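PDB 6C72: particle-associated glycoside hydrolase, which probably degrades the capsular polysaccharide of Acinetobacter baumannii as the tailspike depolymerase of phage Fri1, opening the host surface for virus entry. Local coordinates for residues 90-94 against 95-99; 436-439 against 440-444; 493-497 against 498-502. All blocks are in the same frame, centred on the assembly; numbering follows the deposited sequence.

Interaction 1: 90-94 against 95-99. With ZN (zinc ion), chain E; ZN (zinc ion), chain F.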
ATOM      1  N   LEU A  90     -22.148  11.230 -27.284  1.00 35.37           N
ATOM      2  CA  LEU A  90     -22.239  11.845 -28.598  1.00 34.37           C
ATOM      3  C   LEU A  90     -21.260  11.155 -29.542  1.00 32.26           C
ATOM      4  O   LEU A  90     -20.051  11.137 -29.279  1.00 31.50           O
ATOM      5  CB  LEU A  90     -21.943  13.335 -28.512  1.00 34.63           C
ATOM      6  CG  LEU A  90     -21.723  14.054 -29.837  1.00 33.10           C
ATOM      7  CD1 LEU A  90     -22.960  14.002 -30.723  1.00 34.01           C
ATOM      8  CD2 LEU A  90     -21.347  15.480 -29.529  1.00 32.87           C
ATOM      9  N   HIS A  91     -21.775  10.583 -30.628  1.00 39.21           N
ATOM     10  CA  HIS A  91     -20.908  10.033 -31.664  1.00 37.80           C
ATOM     11  C   HIS A  91     -20.414  11.182 -32.538  1.00 37.05           C
ATOM     12  O   HIS A  91     -21.221  11.951 -33.067  1.00 37.27           O
ATOM     13  CB  HIS A  91     -21.650   8.987 -32.496  1.00 37.66           C
ATOM     14  CG  HIS A  91     -21.978   7.741 -31.736  1.00 38.20           C
ATOM     15  ND1 HIS A  91     -21.357   6.533 -31.978  1.00 38.57           N
ATOM     16  CD2 HIS A  91     -22.853   7.515 -30.726  1.00 39.16           C
ATOM     17  CE1 HIS A  91     -21.828   5.620 -31.146  1.00 39.90           C
ATOM     18  NE2 HIS A  91     -22.734   6.191 -30.373  1.00 39.31           N
ATOM     19  N   ALA A  92     -19.093  11.327 -32.660  1.00 38.95           N
ATOM     20  CA  ALA A  92     -18.546  12.415 -33.460  1.00 38.64           C
ATOM     21  C   ALA A  92     -19.043  12.354 -34.902  1.00 38.24           C
ATOM     22  O   ALA A  92     -19.145  13.394 -35.570  1.00 38.39           O
ATOM     23  CB  ALA A  92     -17.024  12.395 -33.410  1.00 38.83           C
ATOM     24  N   THR A  93     -19.362  11.154 -35.403  1.00 33.58           N
ATOM     25  CA  THR A  93     -19.958  11.073 -36.733  1.00 35.35           C
ATOM     26  C   THR A  93     -21.256  11.870 -36.822  1.00 34.06           C
ATOM     27  O   THR A  93     -21.636  12.317 -37.915  1.00 35.00           O
ATOM     28  CB  THR A  93     -20.211   9.617 -37.112  1.00 38.16           C
ATOM     29  OG1 THR A  93     -20.973   8.987 -36.077  1.00 37.59           O
ATOM     30  CG2 THR A  93     -18.899   8.866 -37.344  1.00 40.39           C
ATOM     31  N   GLN A  94     -21.947  12.068 -35.703  1.00 32.43           N
ATOM     32  CA  GLN A  94     -23.179  12.849 -35.720  1.00 33.44           C
ATOM     33  C   GLN A  94     -22.924  14.351 -35.818  1.00 33.96           C
ATOM     34  O   GLN A  94     -23.891  15.127 -35.844  1.00 35.30           O
ATOM     35  CB  GLN A  94     -24.022  12.522 -34.479  1.00 34.75           C
ATOM     36  CG  GLN A  94     -24.455  11.050 -34.428  1.00 34.58           C
ATOM     37  CD  GLN A  94     -25.087  10.647 -33.102  1.00 35.87           C
ATOM     38  OE1 GLN A  94     -24.607  11.019 -32.029  1.00 36.44           O
ATOM     39  NE2 GLN A  94     -26.163   9.880 -33.171  1.00 36.56           N
ATOM     40  N   ALA A  95     -21.658  14.778 -35.862  1.00 38.78           N
ATOM     41  CA  ALA A  95     -21.292  16.143 -36.219  1.00 39.63           C
ATOM     42  C   ALA A  95     -20.642  16.220 -37.589  1.00 39.33           C
ATOM     43  O   ALA A  95     -20.126  17.276 -37.965  1.00 40.49           O
ATOM     44  CB  ALA A  95     -20.353  16.743 -35.175  1.00 40.13           C
ATOM     45  N   GLY A  96     -20.638  15.127 -38.339  1.00 37.19           N
ATOM     46  CA  GLY A  96     -20.083  15.114 -39.670  1.00 38.38           C
ATOM     47  C   GLY A  96     -18.705  14.508 -39.786  1.00 37.32           C
ATOM     48  O   GLY A  96     -18.159  14.481 -40.891  1.00 38.35           O
ATOM     49  N   LEU A  97     -18.122  14.022 -38.694  1.00 38.94           N
ATOM     50  CA  LEU A  97     -16.794  13.427 -38.778  1.00 38.36           C
ATOM     51  C   LEU A  97     -16.811  12.218 -39.715  1.00 38.97           C
ATOM     52  O   LEU A  97     -17.714  11.381 -39.651  1.00 39.99           O
ATOM     53  CB  LEU A  97     -16.318  13.028 -37.384  1.00 38.05           C
ATOM     54  CG  LEU A  97     -14.853  12.606 -37.296  1.00 37.31           C
ATOM     55  CD1 LEU A  97     -14.131  13.507 -36.304  1.00 36.47           C
ATOM     56  CD2 LEU A  97     -14.750  11.160 -36.883  1.00 37.87           C
ATOM     57  N   ARG A  98     -15.828  12.141 -40.611  1.00 50.51           N
ATOM     58  CA  ARG A  98     -15.791  11.057 -41.581  1.00 51.10           C
ATOM     59  C   ARG A  98     -15.138   9.828 -40.961  1.00 51.39           C
ATOM     60  O   ARG A  98     -14.009   9.900 -40.470  1.00 50.75           O
ATOM     61  CB  ARG A  98     -15.038  11.486 -42.844  1.00 50.86           C
ATOM     62  CG  ARG A  98     -15.817  12.410 -43.796  1.00 51.01           C
ATOM     63  CD  ARG A  98     -14.965  12.846 -45.011  1.00 51.12           C
ATOM     64  NE  ARG A  98     -14.609  11.721 -45.885  1.00 51.10           N
ATOM     65  CZ  ARG A  98     -13.901  11.821 -47.014  1.00 51.27           C
ATOM     66  NH1 ARG A  98     -13.458  13.009 -47.429  1.00 51.56           N
ATOM     67  NH2 ARG A  98     -13.649  10.729 -47.738  1.00 51.30           N
ATOM     68  N   ALA A  99     -15.842   8.697 -41.001  1.00 34.98           N
ATOM     69  CA  ALA A  99     -15.400   7.475 -40.333  1.00 33.80           C
ATOM     70  C   ALA A  99     -14.578   6.575 -41.257  1.00 34.12           C
ATOM     71  O   ALA A  99     -14.548   6.748 -42.480  1.00 35.49           O
ATOM     72  CB  ALA A  99     -16.596   6.688 -39.798  1.00 34.10           C
TER
HETATM   73 ZN    ZN E 802     -19.950   6.242 -33.880  1.00 76.53          ZN
HETATM   74 ZN    ZN F 803     -23.362   4.835 -28.993  1.00 66.49          ZN
HETATM   75  O   HOH W   1     -20.290  11.450 -40.173  1.00 30.89           O
HETATM   76  O   HOH W   2     -18.535   8.410 -33.799  1.00 18.23           O
HETATM   77  O   HOH W   3     -24.595   3.750 -29.932  1.00 31.53           O
HETATM   78  O   HOH W   4     -21.403   4.010 -27.741  1.00 25.78           O

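Interaction 2: 436-439 against 440-444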
ATOM      1  N   ASN A 436      32.080  -2.092  -5.985  1.00 30.37           N
ATOM      2  CA  ASN A 436      30.888  -1.264  -5.880  1.00 29.66           C
ATOM      3  C   ASN A 436      30.765  -0.756  -4.452  1.00 29.07           C
ATOM      4  O   ASN A 436      30.431  -1.521  -3.542  1.00 28.87           O
ATOM      5  CB  ASN A 436      29.633  -2.031  -6.277  1.00 29.57           C
ATOM      6  CG  ASN A 436      28.430  -1.111  -6.426  1.00 29.15           C
ATOM      7  OD1 ASN A 436      28.415  -0.020  -5.858  1.00 28.77           O
ATOM      8  ND2 ASN A 436      27.425  -1.537  -7.186  1.00 29.34           N
ATOM      9  N   ILE A 437      30.945   0.557  -4.279  1.00 29.01           N
ATOM     10  CA  ILE A 437      30.927   1.163  -2.958  1.00 29.26           C
ATOM     11  C   ILE A 437      29.576   0.998  -2.273  1.00 28.05           C
ATOM     12  O   ILE A 437      29.502   1.048  -1.039  1.00 28.36           O
ATOM     13  CB  ILE A 437      31.318   2.651  -3.080  1.00 29.88           C
ATOM     14  CG1 ILE A 437      31.593   3.260  -1.699  1.00 30.67           C
ATOM     15  CG2 ILE A 437      30.249   3.433  -3.885  1.00 28.78           C
ATOM     16  CD1 ILE A 437      32.185   4.635  -1.756  1.00 31.72           C
ATOM     17  N   VAL A 438      28.504   0.772  -3.039  1.00 27.40           N
ATOM     18  CA  VAL A 438      27.191   0.548  -2.435  1.00 27.01           C
ATOM     19  C   VAL A 438      27.255  -0.610  -1.446  1.00 27.18           C
ATOM     20  O   VAL A 438      26.575  -0.595  -0.407  1.00 27.16           O
ATOM     21  CB  VAL A 438      26.129   0.289  -3.532  1.00 26.89           C
ATOM     22  CG1 VAL A 438      24.811  -0.226  -2.934  1.00 26.67           C
ATOM     23  CG2 VAL A 438      25.884   1.538  -4.368  1.00 26.91           C
ATOM     24  N   ALA A 439      28.087  -1.613  -1.729  1.00 26.88           N
ATOM     25  CA  ALA A 439      28.179  -2.758  -0.835  1.00 27.41           C
ATOM     26  C   ALA A 439      28.735  -2.388   0.535  1.00 28.39           C
ATOM     27  O   ALA A 439      28.464  -3.102   1.504  1.00 28.75           O
ATOM     28  CB  ALA A 439      29.034  -3.860  -1.471  1.00 28.17           C
ATOM     29  N   THR A 440      29.470  -1.283   0.654  1.00 35.30           N
ATOM     30  CA  THR A 440      29.974  -0.847   1.951  1.00 35.53           C
ATOM     31  C   THR A 440      29.101   0.222   2.590  1.00 35.32           C
ATOM     32  O   THR A 440      29.375   0.629   3.719  1.00 35.61           O
ATOM     33  CB  THR A 440      31.421  -0.320   1.840  1.00 35.80           C
ATOM     34  OG1 THR A 440      31.428   0.968   1.212  1.00 35.57           O
ATOM     35  CG2 THR A 440      32.299  -1.269   1.039  1.00 36.16           C
ATOM     36  N   GLN A 441      28.063   0.681   1.901  1.00 30.43           N
ATOM     37  CA  GLN A 441      27.220   1.769   2.366  1.00 30.39           C
ATOM     38  C   GLN A 441      25.846   1.311   2.810  1.00 30.58           C
ATOM     39  O   GLN A 441      25.362   1.745   3.853  1.00 31.00           O
ATOM     40  CB  GLN A 441      27.046   2.810   1.261  1.00 30.09           C
ATOM     41  CG  GLN A 441      28.306   3.512   0.840  1.00 30.17           C
ATOM     42  CD  GLN A 441      28.048   4.409  -0.349  1.00 30.06           C
ATOM     43  OE1 GLN A 441      27.175   4.124  -1.177  1.00 29.86           O
ATOM     44  NE2 GLN A 441      28.792   5.502  -0.439  1.00 30.31           N
ATOM     45  N   ALA A 442      25.188   0.469   2.017  1.00 26.50           N
ATOM     46  CA  ALA A 442      23.804   0.129   2.277  1.00 25.95           C
ATOM     47  C   ALA A 442      23.682  -0.832   3.456  1.00 26.63           C
ATOM     48  O   ALA A 442      24.637  -1.501   3.857  1.00 27.38           O
ATOM     49  CB  ALA A 442      23.164  -0.501   1.038  1.00 24.98           C
ATOM     50  N   SER A 443      22.472  -0.897   4.003  1.00 26.59           N
ATOM     51  CA  SER A 443      22.119  -1.952   4.927  1.00 27.34           C
ATOM     52  C   SER A 443      21.645  -3.154   4.127  1.00 27.29           C
ATOM     53  O   SER A 443      20.841  -3.012   3.200  1.00 27.19           O
ATOM     54  CB  SER A 443      21.040  -1.495   5.905  1.00 28.07           C
ATOM     55  OG  SER A 443      21.594  -0.628   6.875  1.00 28.65           O
ATOM     56  N   PHE A 444      22.161  -4.329   4.481  1.00 27.91           N
ATOM     57  CA  PHE A 444      21.796  -5.592   3.855  1.00 28.33           C
ATOM     58  C   PHE A 444      21.147  -6.483   4.905  1.00 29.29           C
ATOM     59  O   PHE A 444      21.739  -6.733   5.962  1.00 29.50           O
ATOM     60  CB  PHE A 444      23.031  -6.303   3.293  1.00 28.06           C
ATOM     61  CG  PHE A 444      23.628  -5.642   2.085  1.00 27.20           C
ATOM     62  CD1 PHE A 444      24.515  -4.581   2.229  1.00 26.82           C
ATOM     63  CD2 PHE A 444      23.339  -6.108   0.811  1.00 27.20           C
ATOM     64  CE1 PHE A 444      25.074  -3.970   1.104  1.00 26.34           C
ATOM     65  CE2 PHE A 444      23.892  -5.506  -0.313  1.00 26.50           C
ATOM     66  CZ  PHE A 444      24.758  -4.440  -0.172  1.00 25.84           C
TER

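Interaction 3: 493-497 against 498-502. With ZN (zinc ion), chain G.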
ATOM      1  N   PHE A 493      41.417  13.458  30.861  1.00 30.20           N
ATOM      2  CA  PHE A 493      41.790  14.484  31.830  1.00 29.75           C
ATOM      3  C   PHE A 493      43.065  15.175  31.394  1.00 30.06           C
ATOM      4  O   PHE A 493      44.067  14.520  31.091  1.00 30.60           O
ATOM      5  CB  PHE A 493      41.974  13.921  33.235  1.00 29.49           C
ATOM      6  CG  PHE A 493      40.691  13.665  33.924  1.00 28.89           C
ATOM      7  CD1 PHE A 493      39.992  14.701  34.502  1.00 28.27           C
ATOM      8  CD2 PHE A 493      40.157  12.392  33.951  1.00 28.99           C
ATOM      9  CE1 PHE A 493      38.778  14.465  35.106  1.00 27.82           C
ATOM     10  CE2 PHE A 493      38.952  12.146  34.556  1.00 28.49           C
ATOM     11  CZ  PHE A 493      38.256  13.166  35.130  1.00 27.95           C
ATOM     12  N   ASN A 494      43.024  16.495  31.406  1.00 38.32           N
ATOM     13  CA  ASN A 494      44.183  17.332  31.150  1.00 38.49           C
ATOM     14  C   ASN A 494      44.701  17.763  32.518  1.00 38.22           C
ATOM     15  O   ASN A 494      44.107  18.629  33.164  1.00 37.62           O
ATOM     16  CB  ASN A 494      43.777  18.533  30.307  1.00 38.26           C
ATOM     17  CG  ASN A 494      44.941  19.426  29.977  1.00 38.40           C
ATOM     18  OD1 ASN A 494      46.093  19.007  30.021  1.00 38.82           O
ATOM     19  ND2 ASN A 494      44.652  20.689  29.709  1.00 38.04           N
ATOM     20  N   LEU A 495      45.788  17.138  32.978  1.00 26.39           N
ATOM     21  CA  LEU A 495      46.323  17.402  34.310  1.00 26.28           C
ATOM     22  C   LEU A 495      47.427  18.454  34.268  1.00 27.00           C
ATOM     23  O   LEU A 495      48.325  18.406  33.420  1.00 27.51           O
ATOM     24  CB  LEU A 495      46.874  16.122  34.946  1.00 25.84           C
ATOM     25  CG  LEU A 495      45.889  14.969  35.178  1.00 25.17           C
ATOM     26  CD1 LEU A 495      46.540  13.840  35.950  1.00 24.87           C
ATOM     27  CD2 LEU A 495      44.641  15.460  35.921  1.00 24.86           C
ATOM     28  N   ASP A 496      47.386  19.373  35.224  1.00 39.21           N
ATOM     29  CA  ASP A 496      48.452  20.330  35.443  1.00 39.36           C
ATOM     30  C   ASP A 496      49.120  19.987  36.771  1.00 39.55           C
ATOM     31  O   ASP A 496      48.895  18.908  37.327  1.00 39.67           O
ATOM     32  CB  ASP A 496      47.884  21.750  35.371  1.00 38.72           C
ATOM     33  CG  ASP A 496      46.683  21.945  36.274  1.00 37.95           C
ATOM     34  OD1 ASP A 496      46.756  21.585  37.463  1.00 37.82           O
ATOM     35  OD2 ASP A 496      45.640  22.415  35.788  1.00 37.44           O
ATOM     36  N   LEU A 497      49.922  20.912  37.306  1.00 29.10           N
ATOM     37  CA  LEU A 497      50.698  20.598  38.505  1.00 29.38           C
ATOM     38  C   LEU A 497      49.903  20.709  39.798  1.00 28.72           C
ATOM     39  O   LEU A 497      50.402  20.270  40.842  1.00 28.93           O
ATOM     40  CB  LEU A 497      51.928  21.496  38.609  1.00 29.65           C
ATOM     41  CG  LEU A 497      52.834  21.428  37.382  1.00 30.13           C
ATOM     42  CD1 LEU A 497      54.127  22.248  37.610  1.00 30.33           C
ATOM     43  CD2 LEU A 497      53.126  19.980  37.015  1.00 30.59           C
ATOM     44  N   ASN A 498      48.688  21.250  39.764  1.00 38.26           N
ATOM     45  CA  ASN A 498      47.872  21.349  40.967  1.00 37.42           C
ATOM     46  C   ASN A 498      46.967  20.128  41.046  1.00 37.19           C
ATOM     47  O   ASN A 498      46.421  19.690  40.033  1.00 37.31           O
ATOM     48  CB  ASN A 498      47.002  22.617  40.942  1.00 36.56           C
ATOM     49  CG  ASN A 498      47.810  23.917  41.017  1.00 36.66           C
ATOM     50  OD1 ASN A 498      48.790  24.018  41.753  1.00 36.99           O
ATOM     51  ND2 ASN A 498      47.397  24.912  40.234  1.00 36.37           N
ATOM     52  N   PHE A 499      46.795  19.593  42.254  1.00 37.65           N
ATOM     53  CA  PHE A 499      45.850  18.502  42.449  1.00 37.18           C
ATOM     54  C   PHE A 499      44.445  18.976  42.127  1.00 36.39           C
ATOM     55  O   PHE A 499      44.039  20.069  42.524  1.00 35.78           O
ATOM     56  CB  PHE A 499      45.894  17.984  43.885  1.00 36.66           C
ATOM     57  CG  PHE A 499      46.894  16.881  44.106  1.00 37.43           C
ATOM     58  CD1 PHE A 499      46.655  15.602  43.621  1.00 37.71           C
ATOM     59  CD2 PHE A 499      48.076  17.126  44.772  1.00 37.92           C
ATOM     60  CE1 PHE A 499      47.562  14.585  43.826  1.00 38.40           C
ATOM     61  CE2 PHE A 499      48.998  16.111  44.968  1.00 38.66           C
ATOM     62  CZ  PHE A 499      48.737  14.838  44.496  1.00 38.87           C
ATOM     63  N   LYS A 500      43.697  18.138  41.417  1.00 45.40           N
ATOM     64  CA  LYS A 500      42.350  18.459  40.971  1.00 44.93           C
ATOM     65  C   LYS A 500      41.432  17.288  41.296  1.00 44.65           C
ATOM     66  O   LYS A 500      41.722  16.150  40.919  1.00 45.10           O
ATOM     67  CB  LYS A 500      42.352  18.766  39.471  1.00 45.50           C
ATOM     68  CG  LYS A 500      41.016  18.601  38.795  1.00 45.16           C
ATOM     69  CD  LYS A 500      41.001  19.254  37.404  1.00 45.64           C
ATOM     70  CE  LYS A 500      42.058  18.648  36.479  1.00 46.54           C
ATOM     71  NZ  LYS A 500      41.712  18.862  35.042  1.00 46.85           N
ATOM     72  N   GLU A 501      40.346  17.562  42.015  1.00 42.58           N
ATOM     73  CA  GLU A 501      39.329  16.547  42.254  1.00 42.46           C
ATOM     74  C   GLU A 501      38.703  16.120  40.931  1.00 42.99           C
ATOM     75  O   GLU A 501      38.239  16.962  40.163  1.00 43.13           O
ATOM     76  CB  GLU A 501      38.248  17.096  43.192  1.00 41.92           C
ATOM     77  CG  GLU A 501      38.679  17.312  44.639  1.00 41.33           C
ATOM     78  CD  GLU A 501      37.571  17.916  45.508  1.00 40.98           C
ATOM     79  OE1 GLU A 501      36.675  18.582  44.946  1.00 41.16           O
ATOM     80  OE2 GLU A 501      37.583  17.724  46.751  1.00 40.60           O
ATOM     81  N   VAL A 502      38.685  14.812  40.658  1.00 27.99           N
ATOM     82  CA  VAL A 502      38.166  14.332  39.378  1.00 28.55           C
ATOM     83  C   VAL A 502      36.909  13.481  39.571  1.00 28.60           C
ATOM     84  O   VAL A 502      36.007  13.522  38.732  1.00 29.00           O
ATOM     85  CB  VAL A 502      39.226  13.550  38.571  1.00 29.14           C
ATOM     86  CG1 VAL A 502      40.413  14.435  38.198  1.00 29.43           C
ATOM     87  CG2 VAL A 502      39.690  12.303  39.333  1.00 29.02           C
TER
HETATM   88 ZN    ZN G 804      44.111  22.728  37.158  1.00 40.75          ZN
HETATM   89  O   HOH W   5      45.822  18.481  37.586  1.00 39.83           O
HETATM   90  O   HOH W   6      44.094  21.547  39.042  1.00 47.40           O
HETATM   91  O   HOH W   7      42.944  21.501  35.389  1.00 49.23           O

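Interaction 1: 90-94 against 95-99
Ala92 O draws two later backbone N-H groups back toward the strand end: Ala95 N at 2.9 Å and, weakly, Leu97 N at 3.3 Å. Thr93 O receives Gly96 N at 3.0 Å, and a water donates to both Thr93 O and Leu97 O, so the Thr93 oxygen is gripped twice. Gly96 sits at a phi of 101°, where a CB would press on the preceding carbonyl oxygen. The Ala95 N bond belongs to a short 3-10 turn that carries the chain out of strand 89-91, the first parallel strand of the beta-helix trunk, toward helix 110-122; the Leu97 N and Gly96 N bonds end it in a Schellman motif.

Apolar contacts line the same turn. Ala92 CB meets Leu97 CB at 4.1 Å, and the methyl CG2 of Thr93 reaches Ala99 CB at 4.0 Å. Ala95 packs on Ile112 and Cys116 of helix 110-122.

Among the polar side chains, Gln94 has CG anti to its carbonyl carbon (chi1 -62°) and then runs extended, bringing its amide back to His91. OE1 accepts His91 N at 3.2 Å, the donor standing above the amide carbonyl plane, while NE2 bonds Gly52 O, which fixes the amide at both ends.

The His91 imidazole uses both nitrogens, ND1 holding one zinc ion at 2.4 Å and NE2 a second at 2.0 Å. A water on the ND1-bound zinc accepts from Thr93 N, a long, loose link.

Interaction 2: 436-439 against 440-444
The single turn of weakly bonded helix at 438-441 has a backbone ladder that includes the bond from Thr440 N to Ile437 O at 2.9 Å. Val438 O takes two donors in different ways. Ala442 N arrives at 3.0 Å, almost straight (175°) and in the carbonyl plane, whereas Gln441 N, also at 3.0 Å, stands far above that plane. One oxygen thus serves an i+4 and an i+3 bond as the turn ends. At its other end Asn436 provides the cap: its OD1 accepts Val438 N at 2.9 Å, and its ND2 is held by Ser412 OG.

The turn occupies the link between strands 422-429 and 443-444, which pair in parallel near the end of the beta-helix, and it rests on strand 416-418. Val438 CG1 and Ala442 CB approach to 4.3 Å, both side chains touching Val417, while Ile437 and Gln441 lie on Leu416.

Gln441 carries its CG anti to its own carbonyl carbon (chi1 -64°), which lays the chain back over Ile437: CG comes within 3.3 Å of Ile437 O and NE2 lies 3.7 Å from Ile437 CD1. The amide's OE1 accepts Val417 N, which helps fix its rotation.

The Phe444 ring comes up against the turn's carbonyl oxygens, with Val438 O at its edge near the ring plane and CE1 3.5 Å from Ala439 O, an oxygen that also accepts from Arg461 NH1.

Interaction 3: 493-497 against 498-502
Lys500 reaches across to the Asn494 carbonyl, and its path sets out the whole turn, a beta-arch in which strands 485-494 and 500-504 belong to two different antiparallel sheets of the C-terminal domain and meet through side chains. From CB, which points at the facing segment, the chain runs extended through CG and CD, then bends (chi3 60°) so that CE crosses Leu495 at a slant, 4.1 Å from its CD2. Beyond the bend NZ donates to Asn494 O at 3.1 Å, from above the carbonyl plane, and to a water at 2.9 Å that is itself a zinc ligand. The ammonium lies 5.3 Å from Asp496 OD2, too far for direct contact, though the opposite charges probably still favour each other.

Asp496 divides its carboxylate between metal and backbone. OD2 binds the zinc ion at 2.1 Å, while OD1 accepts Asn498 N at 3.0 Å on its anti side and close to the carboxylate plane, closing an Asx turn at the tip of the arch. A second zinc-bound water donates to OD1, giving that oxygen two donors. Another water accepts from Asp496 N and donates to Asn498 O, bridging the two.

Between the two sheets Leu495 packs on Leu567 and Phe577, one from each sheet. Phe493 offers one face of its ring to Val502, whose CG1 stands 3.9 Å from the ring centroid, 28° off the normal, in a CH-pi contact that brings this methyl to 3.5 Å from Phe493 CE1.

All three contacts are chain turns at strand ends, strung along an elongated subunit. Interactions 1 and 2 both belong to the beta-helix trunk, about 60 Å between centres and on opposite sides of the chain's centre; interaction 3 lies in the separate C-terminal domain, about 45 Å from interaction 2, centre to centre. Each is partly buried, but interaction 1 includes no exposed touching residue, whereas interaction 3 has four. Backbone bonds shape 90-99 and 436-444, as a 3-10 turn ended by a Schellman motif and a capped helical turn. In 493-502, side chains bridge two sheets. Interactions 1 and 3 each bind zinc, through histidine nitrogens and a carboxylate oxygen respectively; interaction 2 binds none.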